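Local coordinates for Abbfa_003403 (Acinetobacter baumannii, PDB 4ZXH), which is a four-domain nonribosomal peptide synthetase that probably activates an amino acid, condenses it with an acyl donor and releases the product through its thioesterase domain, at residues P57-Y68 with L158-F166. Sequence-based numbering, arbitrary orientation.
With PX4 (1,2-dimyristoyl-sn-glycero-3-phosphocholine), chain C.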
loop_
_atom_site.group_PDB
_atom_site.type_symbol
_atom_site.label_atom_id
_atom_site.label_comp_id
_atom_site.label_asym_id
_atom_site.label_seq_id
_atom_site.Cartn_x
_atom_site.Cartn_y
_atom_site.Cartn_z
ATOM N N PRO A 57 30.441 39.180 10.229
ATOM C CA PRO A 57 29.591 37.988 10.216
ATOM C C PRO A 57 29.881 37.011 11.365
ATOM O O PRO A 57 28.938 36.634 12.056
ATOM C CB PRO A 57 29.903 37.365 8.857
ATOM C CG PRO A 57 30.227 38.525 8.012
ATOM C CD PRO A 57 31.029 39.428 8.900
ATOM N N ILE A 58 31.139 36.637 11.579
ATOM C CA ILE A 58 31.498 35.801 12.723
ATOM C C ILE A 58 31.098 36.464 14.057
ATOM O O ILE A 58 30.502 35.812 14.912
ATOM C CB ILE A 58 33.016 35.488 12.756
ATOM C CG1 ILE A 58 33.470 34.778 11.480
ATOM C CG2 ILE A 58 33.348 34.602 13.937
ATOM C CD1 ILE A 58 32.995 33.353 11.383
ATOM N N GLU A 59 31.421 37.747 14.239
ATOM C CA GLU A 59 31.060 38.448 15.482
ATOM C C GLU A 59 29.549 38.413 15.755
ATOM O O GLU A 59 29.116 38.228 16.896
ATOM C CB GLU A 59 31.516 39.909 15.456
ATOM C CG GLU A 59 32.988 40.127 15.210
ATOM C CD GLU A 59 33.377 41.608 15.293
ATOM O OE1 GLU A 59 32.479 42.452 15.546
ATOM O OE2 GLU A 59 34.573 41.927 15.093
ATOM N N ILE A 60 28.757 38.605 14.706
ATOM C CA ILE A 60 27.309 38.681 14.846
ATOM C C ILE A 60 26.730 37.286 15.075
ATOM O O ILE A 60 25.868 37.103 15.933
ATOM C CB ILE A 60 26.671 39.341 13.605
ATOM C CG1 ILE A 60 27.010 40.830 13.578
ATOM C CG2 ILE A 60 25.165 39.136 13.590
ATOM C CD1 ILE A 60 26.861 41.468 12.209
ATOM N N LEU A 61 27.218 36.310 14.313
ATOM C CA LEU A 61 26.917 34.902 14.554
ATOM C C LEU A 61 27.068 34.515 16.028
ATOM O O LEU A 61 26.145 33.969 16.633
ATOM C CB LEU A 61 27.822 34.006 13.702
ATOM C CG LEU A 61 27.649 32.510 13.989
ATOM C CD1 LEU A 61 26.246 32.084 13.680
ATOM C CD2 LEU A 61 28.646 31.668 13.229
ATOM N N GLU A 62 28.235 34.799 16.597
ATOM C CA GLU A 62 28.518 34.466 17.991
ATOM C C GLU A 62 27.586 35.173 18.962
ATOM O O GLU A 62 27.249 34.623 20.011
ATOM C CB GLU A 62 29.972 34.801 18.338
ATOM C CG GLU A 62 30.958 33.707 17.942
ATOM C CD GLU A 62 32.412 34.098 18.186
ATOM O OE1 GLU A 62 32.701 35.301 18.381
ATOM O OE2 GLU A 62 33.271 33.195 18.188
ATOM N N ALA A 63 27.169 36.386 18.612
ATOM C CA ALA A 63 26.295 37.184 19.478
ATOM C C ALA A 63 24.869 36.651 19.451
ATOM O O ALA A 63 24.186 36.610 20.481
ATOM C CB ALA A 63 26.319 38.632 19.059
ATOM N N VAL A 64 24.430 36.244 18.262
ATOM C CA VAL A 64 23.097 35.711 18.093
ATOM C C VAL A 64 22.957 34.372 18.823
ATOM O O VAL A 64 22.023 34.192 19.613
ATOM C CB VAL A 64 22.741 35.542 16.608
ATOM C CG1 VAL A 64 21.537 34.647 16.475
ATOM C CG2 VAL A 64 22.430 36.879 15.990
ATOM N N MET A 65 23.888 33.451 18.567
ATOM C CA MET A 65 23.906 32.142 19.220
ATOM C C MET A 65 23.847 32.236 20.754
ATOM O O MET A 65 23.222 31.408 21.418
ATOM C CB MET A 65 25.162 31.366 18.807
ATOM C CG MET A 65 25.042 30.520 17.541
ATOM S SD MET A 65 26.533 29.511 17.314
ATOM C CE MET A 65 26.334 28.403 18.712
ATOM N N HIS A 66 24.523 33.239 21.301
ATOM C CA HIS A 66 24.564 33.487 22.741
ATOM C C HIS A 66 23.250 34.051 23.277
ATOM O O HIS A 66 22.823 33.695 24.372
ATOM C CB HIS A 66 25.705 34.458 23.065
ATOM C CG HIS A 66 25.782 34.845 24.507
ATOM N ND1 HIS A 66 25.030 35.869 25.044
ATOM C CD2 HIS A 66 26.524 34.349 25.525
ATOM C CE1 HIS A 66 25.306 35.990 26.330
ATOM N NE2 HIS A 66 26.208 35.079 26.648
ATOM N N ASP A 67 22.622 34.933 22.503
ATOM C CA ASP A 67 21.412 35.621 22.941
ATOM C C ASP A 67 20.126 34.792 22.835
ATOM O O ASP A 67 19.151 35.071 23.537
ATOM C CB ASP A 67 21.234 36.915 22.145
ATOM C CG ASP A 67 22.212 38.005 22.559
ATOM O OD1 ASP A 67 22.888 37.864 23.602
ATOM O OD2 ASP A 67 22.286 39.024 21.843
ATOM N N TYR A 68 20.124 33.788 21.960
ATOM C CA TYR A 68 18.933 32.972 21.718
ATOM C C TYR A 68 19.222 31.489 21.976
ATOM O O TYR A 68 19.681 30.767 21.087
ATOM C CB TYR A 68 18.416 33.185 20.284
ATOM C CG TYR A 68 18.189 34.647 19.959
ATOM C CD1 TYR A 68 17.521 35.488 20.858
ATOM C CD2 TYR A 68 18.665 35.201 18.771
ATOM C CE1 TYR A 68 17.317 36.835 20.574
ATOM C CE2 TYR A 68 18.474 36.553 18.477
ATOM C CZ TYR A 68 17.801 37.367 19.381
ATOM O OH TYR A 68 17.613 38.709 19.085
ATOM N N LEU A 158 13.771 36.274 13.380
ATOM C CA LEU A 158 15.203 36.124 13.445
ATOM C C LEU A 158 15.847 36.908 12.313
ATOM O O LEU A 158 16.826 37.641 12.514
ATOM C CB LEU A 158 15.560 34.656 13.390
ATOM C CG LEU A 158 16.960 34.288 13.848
ATOM C CD1 LEU A 158 17.322 35.082 15.082
ATOM C CD2 LEU A 158 16.982 32.783 14.135
ATOM N N LEU A 159 15.256 36.777 11.129
ATOM C CA LEU A 159 15.679 37.522 9.942
ATOM C C LEU A 159 15.703 39.032 10.176
ATOM O O LEU A 159 16.651 39.723 9.801
ATOM C CB LEU A 159 14.753 37.201 8.779
ATOM C CG LEU A 159 14.954 37.999 7.499
ATOM C CD1 LEU A 159 16.408 37.929 7.062
ATOM C CD2 LEU A 159 14.036 37.457 6.412
ATOM N N ARG A 160 14.656 39.550 10.799
ATOM C CA ARG A 160 14.588 40.974 10.982
ATOM C C ARG A 160 15.668 41.403 11.970
ATOM O O ARG A 160 16.423 42.330 11.707
ATOM C CB ARG A 160 13.208 41.412 11.459
ATOM C CG ARG A 160 13.106 42.940 11.510
ATOM C CD ARG A 160 11.719 43.498 11.729
ATOM N NE ARG A 160 11.799 44.900 11.346
ATOM C CZ ARG A 160 11.561 45.346 10.115
ATOM N NH1 ARG A 160 11.182 44.495 9.155
ATOM N NH2 ARG A 160 11.705 46.641 9.843
ATOM N N ASP A 161 15.756 40.706 13.094
ATOM C CA ASP A 161 16.783 40.996 14.082
ATOM C C ASP A 161 18.199 40.958 13.502
ATOM O O ASP A 161 18.975 41.887 13.701
ATOM C CB ASP A 161 16.684 40.013 15.237
ATOM C CG ASP A 161 17.454 40.465 16.453
ATOM O OD1 ASP A 161 17.009 41.438 17.122
ATOM O OD2 ASP A 161 18.487 39.826 16.748
ATOM N N VAL A 162 18.538 39.900 12.773
ATOM C CA VAL A 162 19.901 39.779 12.275
ATOM C C VAL A 162 20.198 40.837 11.210
ATOM O O VAL A 162 21.316 41.344 11.115
ATOM C CB VAL A 162 20.158 38.376 11.729
ATOM C CG1 VAL A 162 21.541 38.280 11.100
ATOM C CG2 VAL A 162 20.040 37.386 12.856
ATOM N N SER A 163 19.186 41.201 10.435
ATOM C CA SER A 163 19.330 42.274 9.467
ATOM C C SER A 163 19.651 43.619 10.132
ATOM O O SER A 163 20.426 44.415 9.605
ATOM C CB SER A 163 18.055 42.387 8.644
ATOM O OG SER A 163 17.966 41.327 7.707
ATOM N N LYS A 164 19.047 43.880 11.287
ATOM C CA LYS A 164 19.341 45.099 12.013
ATOM C C LYS A 164 20.793 45.082 12.484
ATOM O O LYS A 164 21.508 46.088 12.390
ATOM C CB LYS A 164 18.401 45.280 13.207
ATOM C CG LYS A 164 18.705 46.541 14.019
ATOM C CD LYS A 164 17.821 46.659 15.244
ATOM C CE LYS A 164 17.967 45.438 16.161
ATOM N NZ LYS A 164 17.073 45.501 17.368
ATOM N N ARG A 165 21.227 43.940 13.000
ATOM C CA ARG A 165 22.588 43.821 13.488
ATOM C C ARG A 165 23.572 44.083 12.359
ATOM O O ARG A 165 24.661 44.611 12.585
ATOM C CB ARG A 165 22.829 42.451 14.097
ATOM C CG ARG A 165 22.027 42.174 15.353
ATOM C CD ARG A 165 22.246 40.741 15.763
ATOM N NE ARG A 165 21.365 40.296 16.832
ATOM C CZ ARG A 165 21.767 40.015 18.069
ATOM N NH1 ARG A 165 23.049 40.136 18.392
ATOM N NH2 ARG A 165 20.891 39.601 18.983
ATOM N N PHE A 166 23.166 43.743 11.139
ATOM C CA PHE A 166 24.002 43.964 9.961
ATOM C C PHE A 166 23.866 45.347 9.339
ATOM O O PHE A 166 24.604 45.670 8.413
ATOM C CB PHE A 166 23.709 42.915 8.895
ATOM C CG PHE A 166 24.515 41.665 9.053
ATOM C CD1 PHE A 166 25.846 41.635 8.671
ATOM C CD2 PHE A 166 23.947 40.519 9.580
ATOM C CE1 PHE A 166 26.594 40.489 8.815
ATOM C CE2 PHE A 166 24.685 39.374 9.732
ATOM C CZ PHE A 166 26.010 39.352 9.341
HETATM O O1 PX4 C . 36.745 33.795 4.452
HETATM O O2 PX4 C . 36.438 34.893 2.107
HETATM P P1 PX4 C . 36.298 34.969 3.609
HETATM O O3 PX4 C . 36.991 36.336 4.124
HETATM C C1 PX4 C . 38.285 36.409 4.725
HETATM C C2 PX4 C . 38.688 37.883 4.826
HETATM N N1 PX4 C . 39.905 38.104 5.638
HETATM C C3 PX4 C . 40.890 37.031 5.411
HETATM C C4 PX4 C . 40.505 39.396 5.263
HETATM C C5 PX4 C . 39.550 38.158 7.064
HETATM O O4 PX4 C . 34.757 35.314 3.963
HETATM C C6 PX4 C . 33.709 35.403 2.993
HETATM C C7 PX4 C . 32.399 35.012 3.667
HETATM C C8 PX4 C . 32.788 33.980 4.722
HETATM O O5 PX4 C . 31.639 33.528 5.433
HETATM C C9 PX4 C . 31.710 33.167 6.844
HETATM O O6 PX4 C . 32.717 33.402 7.488
HETATM C C10 PX4 C . 30.523 32.513 7.504
HETATM C C11 PX4 C . 29.764 33.507 8.372
HETATM C C12 PX4 C . 28.318 33.584 7.906
HETATM C C13 PX4 C . 27.407 33.758 9.113
HETATM C C14 PX4 C . 26.548 35.002 8.955
HETATM C C15 PX4 C . 25.970 35.366 10.311
HETATM C C16 PX4 C . 24.457 35.390 10.238
HETATM C C17 PX4 C . 23.861 35.491 11.629
HETATM C C18 PX4 C . 23.629 34.097 12.210
HETATM C C19 PX4 C . 22.160 33.708 12.192
HETATM C C20 PX4 C . 22.021 32.191 12.263
HETATM C C21 PX4 C . 20.551 31.783 12.360
HETATM C C22 PX4 C . 20.279 30.414 11.758
HETATM O O7 PX4 C . 31.771 36.146 4.286
HETATM C C23 PX4 C . 30.339 36.255 3.980
HETATM O O8 PX4 C . 29.954 35.761 2.937
HETATM C C24 PX4 C . 29.364 36.940 4.943
HETATM C C25 PX4 C . 27.899 37.011 4.481
HETATM C C26 PX4 C . 26.950 37.542 5.572
HETATM C C27 PX4 C . 25.465 37.521 5.158
HETATM C C28 PX4 C . 24.508 38.093 6.209
HETATM C C29 PX4 C . 23.029 38.063 5.786
HETATM C C30 PX4 C . 22.086 38.697 6.821
HETATM C C31 PX4 C . 20.656 38.107 6.894
HETATM C C32 PX4 C . 20.642 36.784 7.675
HETATM C C33 PX4 C . 19.291 36.339 8.255
HETATM C C34 PX4 C . 19.279 34.839 8.565
HETATM C C35 PX4 C . 18.390 34.397 9.731
HETATM C C36 PX4 C . 17.324 33.406 9.292
#
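Two helices of the condensation domain, 57-67 and 158-165, pack here at 137° with their axes 10.9 Å apart, joined by a salt-bridge network near the C-terminal end of 57-67 and by apolar side chains beside a bound phospholipid near its start. The long side chain of Arg-165 fits as a knob among Ile-60, Ala-63, Val-64 and Asp-67. Its guanidinium lies with one face against Val-64 CG2, while the edge does the polar work: Arg-165 NH2 reaches Asp-67 OD2 at 3.2 Å, nearly straight at 169° and on the anti lone pair. Arg-165 also grips Asp-161, one turn back on the same helix, side-on, with NE 2.9 Å from OD2 and NH2 sharing that oxygen. Tyr-68 OH gives Asp-161 OD2 its third bond at 2.7 Å, from above the carboxylate plane. Three bonds on one atom should fix the carboxylate's rotation, and the arginine probably offsets the charge of both aspartates. Leu-158 CD1 packs on Tyr-68 CE2 at 3.9 Å.

Toward the start of helix 57-67, CD1 of Ile-60 sits over the centre of the Phe-166 ring, 3.5 Å from its centroid, a CH-pi contact; CG1 lying anti to the carbonyl carbon (chi1 -71°) sends the branch that way. The opposite face of the ring meets the lipid, Phe-166 CZ lying 3.7 Å from PX4 C28, which sandwiches the phenyl between helix and acyl chain. Pro-57, Leu-61, Leu-159 and Val-162 also touch the lipid, lining its pocket from both helices. Behind helix 57-67, Leu-61 and Met-65 rest on Trp-127 of strand 127-135, and beyond helix 158-165 Arg-160 forms a salt bridge with Glu-368.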